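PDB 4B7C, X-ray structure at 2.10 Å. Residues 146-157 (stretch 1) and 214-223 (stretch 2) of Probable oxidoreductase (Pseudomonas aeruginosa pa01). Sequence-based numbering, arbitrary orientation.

Stretch 1, residues 146-157: QPKNGETVVISG
Stretch 2, residues 214-223: ECPKGIDVFF

The two stretches meet as neighbouring parallel β-strands, the strand through V153, V154 and I155 alongside that through V221, F222 and F223, whose axes approach to 4.7 Å with N-to-C directions 18° apart. The register pairs V153 with V221, V154 with F222 and I155 with F223, at CA–CA distances of 4.7, 4.9 and 4.8 Å respectively. Together the stretches bury 671 Å².

Stretch 1 begins as Q146 leaves a helix with positive phi (45/58), its side chain ending away from stretch 2. P147 (-69/149, C-gamma endo) makes the first apolar contact, CB lying 4.4 Å from V221 CG2. A type II turn then runs from K148 to E151, closed by E151 N donating to K148 O at 3.0 Å. K148 (-121/157) and N149 (-49/130) are exposed, and G150 adopts 86/-10, where a CB would be jammed against the carbonyl oxygen of N149. E151 (-74/156; m, t, chi3 -33°) folds back over the turn, so that its OE1 accepts from K148 N at 2.8 Å. Its CA-to-CB bond points toward stretch 2, and E151 OE2 lies 4.3 Å from D220 OD1, a close approach of like charges; both carboxylate oxygens of E151 are also hydrogen-bonded elsewhere in the structure.

T152 (-97/120, chi1 m) opens the strand pairing. Its N donates to D220 OD2 (2.8 Å, 170°), while its O accepts from both D220 N (2.9 Å, 139°) and V221 N (3.1 Å, 162°). D220, at -85/-39 with chi1 m and chi2 -63°, sits at the corner of the chain; its CA-to-CB bond points toward stretch 1, which places OD2 to accept from T152 N. T152 CB packs 3.4 Å from G218 O. G218 (80/179) ends a type I turn from C215, with G218 N bonded to C215 O at 3.0 Å; its positive phi favours glycine.

From here the strand is regular, with phi between -109° and -124° and psi between 121° and 136° through I155. V153 (chi1 t) shares a face with V221 (-133/127, t), its CG2 4.0 Å from V221 CB, and V153 CA makes a CA–H···O contact with V221 O at 3.4 Å. V154 (t) projects from the other face, with F222, and carries the backbone ladder: V154 N donates to V221 O (2.8 Å), and V154 O accepts from F223 N (2.8 Å). Its CG2 lies 3.6 Å from I219 CG2 (I219 m, t) and 3.7 Å from C215 SG (C215 m), while its CG1 is 3.9 Å from F222 CD1. The apolar groups of V154, I219 and C215 suit this buried setting. The F222 ring (-113/117; t, chi2 45°) presents its edge to V154 O, 3.3 Å from F222 CD1.

I155 (m, chi2 -133°, off-rotamer) returns to the face of V153, with CG2 4.2 Å from F223 CB; the F223 ring (-96/108; t, chi2 -66°) leads away. S156 (-89/161, p) completes the ladder, its N donating to F223 O at 3.0 Å, and S156 CB sits 3.7 Å from F222 CZ. G157 (50/41) lies beyond the contact.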

# COMPACT_ATOMS: atom_id res chain seq x y z
N GLN B 146 2.99 0.55 13.91
CA GLN B 146 3.80 -0.28 14.80
C GLN B 146 5.24 0.24 14.96
O GLN B 146 6.21 -0.46 14.68
CB GLN B 146 3.81 -1.73 14.31
CG GLN B 146 2.43 -2.34 14.23
CD GLN B 146 2.44 -3.79 13.79
OE1 GLN B 146 2.17 -4.10 12.63
NE2 GLN B 146 2.76 -4.67 14.71
N PRO B 147 5.38 1.49 15.43
CA PRO B 147 6.73 2.03 15.57
C PRO B 147 7.50 1.33 16.67
O PRO B 147 6.91 0.87 17.65
CB PRO B 147 6.47 3.49 15.94
CG PRO B 147 5.20 3.44 16.71
CD PRO B 147 4.37 2.37 16.04
N LYS B 148 8.81 1.25 16.49
CA LYS B 148 9.70 0.64 17.47
C LYS B 148 10.74 1.65 17.93
O LYS B 148 11.07 2.60 17.21
CB LYS B 148 10.40 -0.59 16.89
CG LYS B 148 9.47 -1.68 16.40
CD LYS B 148 8.71 -2.34 17.55
CE LYS B 148 7.97 -3.57 17.06
NZ LYS B 148 6.71 -3.83 17.81
N ASN B 149 11.29 1.41 19.11
CA ASN B 149 12.35 2.26 19.68
C ASN B 149 13.47 2.48 18.66
O ASN B 149 13.94 1.54 18.02
CB ASN B 149 12.92 1.61 20.94
CG ASN B 149 13.89 2.51 21.69
OD1 ASN B 149 13.53 3.59 22.15
ND2 ASN B 149 15.11 2.03 21.86
N GLY B 150 13.85 3.73 18.48
CA GLY B 150 14.96 4.09 17.59
C GLY B 150 14.59 4.27 16.13
O GLY B 150 15.40 4.74 15.33
N GLU B 151 13.36 3.91 15.77
CA GLU B 151 12.90 4.09 14.38
C GLU B 151 12.61 5.55 14.10
O GLU B 151 12.34 6.33 15.01
CB GLU B 151 11.65 3.25 14.08
CG GLU B 151 11.94 1.76 13.94
CD GLU B 151 10.73 0.96 13.45
OE1 GLU B 151 9.58 1.31 13.77
OE2 GLU B 151 10.94 -0.04 12.73
N THR B 152 12.67 5.91 12.83
CA THR B 152 12.36 7.26 12.39
C THR B 152 10.92 7.32 11.89
O THR B 152 10.53 6.62 10.95
CB THR B 152 13.33 7.75 11.30
OG1 THR B 152 14.65 7.84 11.87
CG2 THR B 152 12.95 9.11 10.78
N VAL B 153 10.14 8.17 12.55
CA VAL B 153 8.74 8.38 12.23
C VAL B 153 8.55 9.76 11.65
O VAL B 153 8.91 10.77 12.27
CB VAL B 153 7.86 8.23 13.49
CG1 VAL B 153 6.40 8.48 13.14
CG2 VAL B 153 8.04 6.85 14.07
N VAL B 154 7.98 9.81 10.46
CA VAL B 154 7.63 11.07 9.82
C VAL B 154 6.11 11.26 9.80
O VAL B 154 5.33 10.33 9.53
CB VAL B 154 8.18 11.15 8.39
CG1 VAL B 154 7.66 12.39 7.68
CG2 VAL B 154 9.70 11.10 8.41
N ILE B 155 5.69 12.47 10.14
CA ILE B 155 4.28 12.79 10.27
C ILE B 155 3.91 13.96 9.37
O ILE B 155 4.46 15.06 9.51
CB ILE B 155 3.95 13.13 11.75
CG1 ILE B 155 4.69 12.20 12.76
CG2 ILE B 155 2.43 13.20 11.94
CD1 ILE B 155 3.79 11.66 13.84
N SER B 156 2.97 13.74 8.45
CA SER B 156 2.41 14.84 7.65
C SER B 156 1.21 15.46 8.36
O SER B 156 0.60 14.83 9.24
CB SER B 156 2.04 14.38 6.24
OG SER B 156 0.93 13.50 6.26
N GLY B 157 0.85 16.68 7.97
CA GLY B 157 -0.16 17.47 8.68
C GLY B 157 0.15 17.50 10.17
O GLY B 157 -0.75 17.41 11.01
N GLU B 214 16.90 15.71 7.99
CA GLU B 214 16.20 15.25 9.20
C GLU B 214 16.10 13.73 9.35
O GLU B 214 15.92 13.23 10.46
CB GLU B 214 14.80 15.86 9.28
CG GLU B 214 14.77 17.38 9.42
CD GLU B 214 15.40 17.89 10.71
OE1 GLU B 214 15.45 17.15 11.72
OE2 GLU B 214 15.86 19.05 10.71
N CYS B 215 16.18 13.01 8.24
CA CYS B 215 16.01 11.54 8.23
C CYS B 215 17.19 10.82 7.58
O CYS B 215 17.01 10.13 6.57
CB CYS B 215 14.72 11.14 7.52
SG CYS B 215 13.28 12.08 7.99
N PRO B 216 18.38 10.93 8.18
CA PRO B 216 19.58 10.38 7.55
C PRO B 216 19.55 8.86 7.34
O PRO B 216 20.21 8.37 6.42
CB PRO B 216 20.69 10.77 8.54
CG PRO B 216 20.01 10.85 9.86
CD PRO B 216 18.63 11.37 9.57
N LYS B 217 18.82 8.14 8.18
CA LYS B 217 18.71 6.68 8.07
C LYS B 217 17.40 6.22 7.42
O LYS B 217 16.98 5.08 7.58
CB LYS B 217 18.90 6.02 9.44
CG LYS B 217 20.33 6.15 9.97
CD LYS B 217 20.65 5.34 11.17
CE LYS B 217 22.11 4.94 11.38
NZ LYS B 217 22.29 4.18 12.65
N GLY B 218 16.77 7.11 6.67
CA GLY B 218 15.50 6.80 6.01
C GLY B 218 14.29 6.88 6.93
O GLY B 218 14.41 7.18 8.12
N ILE B 219 13.11 6.63 6.36
CA ILE B 219 11.84 6.76 7.08
C ILE B 219 11.19 5.38 7.32
O ILE B 219 10.87 4.66 6.39
CB ILE B 219 10.86 7.67 6.31
CG1 ILE B 219 11.49 9.05 6.07
CG2 ILE B 219 9.54 7.82 7.06
CD1 ILE B 219 10.69 9.89 5.11
N ASP B 220 11.04 5.02 8.59
CA ASP B 220 10.49 3.71 8.99
C ASP B 220 8.97 3.71 9.05
O ASP B 220 8.33 2.71 8.72
CB ASP B 220 11.01 3.30 10.35
CG ASP B 220 12.51 3.07 10.35
OD1 ASP B 220 12.96 2.15 9.63
OD2 ASP B 220 13.23 3.82 11.05
N VAL B 221 8.40 4.80 9.54
CA VAL B 221 6.95 4.96 9.59
C VAL B 221 6.58 6.32 9.05
O VAL B 221 7.13 7.34 9.48
CB VAL B 221 6.38 4.83 11.01
CG1 VAL B 221 4.88 5.09 11.00
CG2 VAL B 221 6.69 3.47 11.59
N PHE B 222 5.67 6.32 8.09
CA PHE B 222 5.07 7.56 7.62
C PHE B 222 3.59 7.58 7.99
O PHE B 222 2.79 6.74 7.53
CB PHE B 222 5.26 7.76 6.12
CG PHE B 222 4.64 9.02 5.59
CD1 PHE B 222 4.79 10.23 6.26
CD2 PHE B 222 3.91 9.02 4.41
CE1 PHE B 222 4.23 11.39 5.77
CE2 PHE B 222 3.35 10.18 3.91
CZ PHE B 222 3.50 11.37 4.60
N PHE B 223 3.24 8.55 8.82
CA PHE B 223 1.86 8.80 9.24
C PHE B 223 1.33 9.88 8.33
O PHE B 223 1.69 11.06 8.47
CB PHE B 223 1.83 9.24 10.72
CG PHE B 223 0.46 9.19 11.35
CD1 PHE B 223 -0.56 10.02 10.93
CD2 PHE B 223 0.20 8.33 12.41
CE1 PHE B 223 -1.81 9.97 11.53
CE2 PHE B 223 -1.05 8.28 13.01
CZ PHE B 223 -2.06 9.08 12.56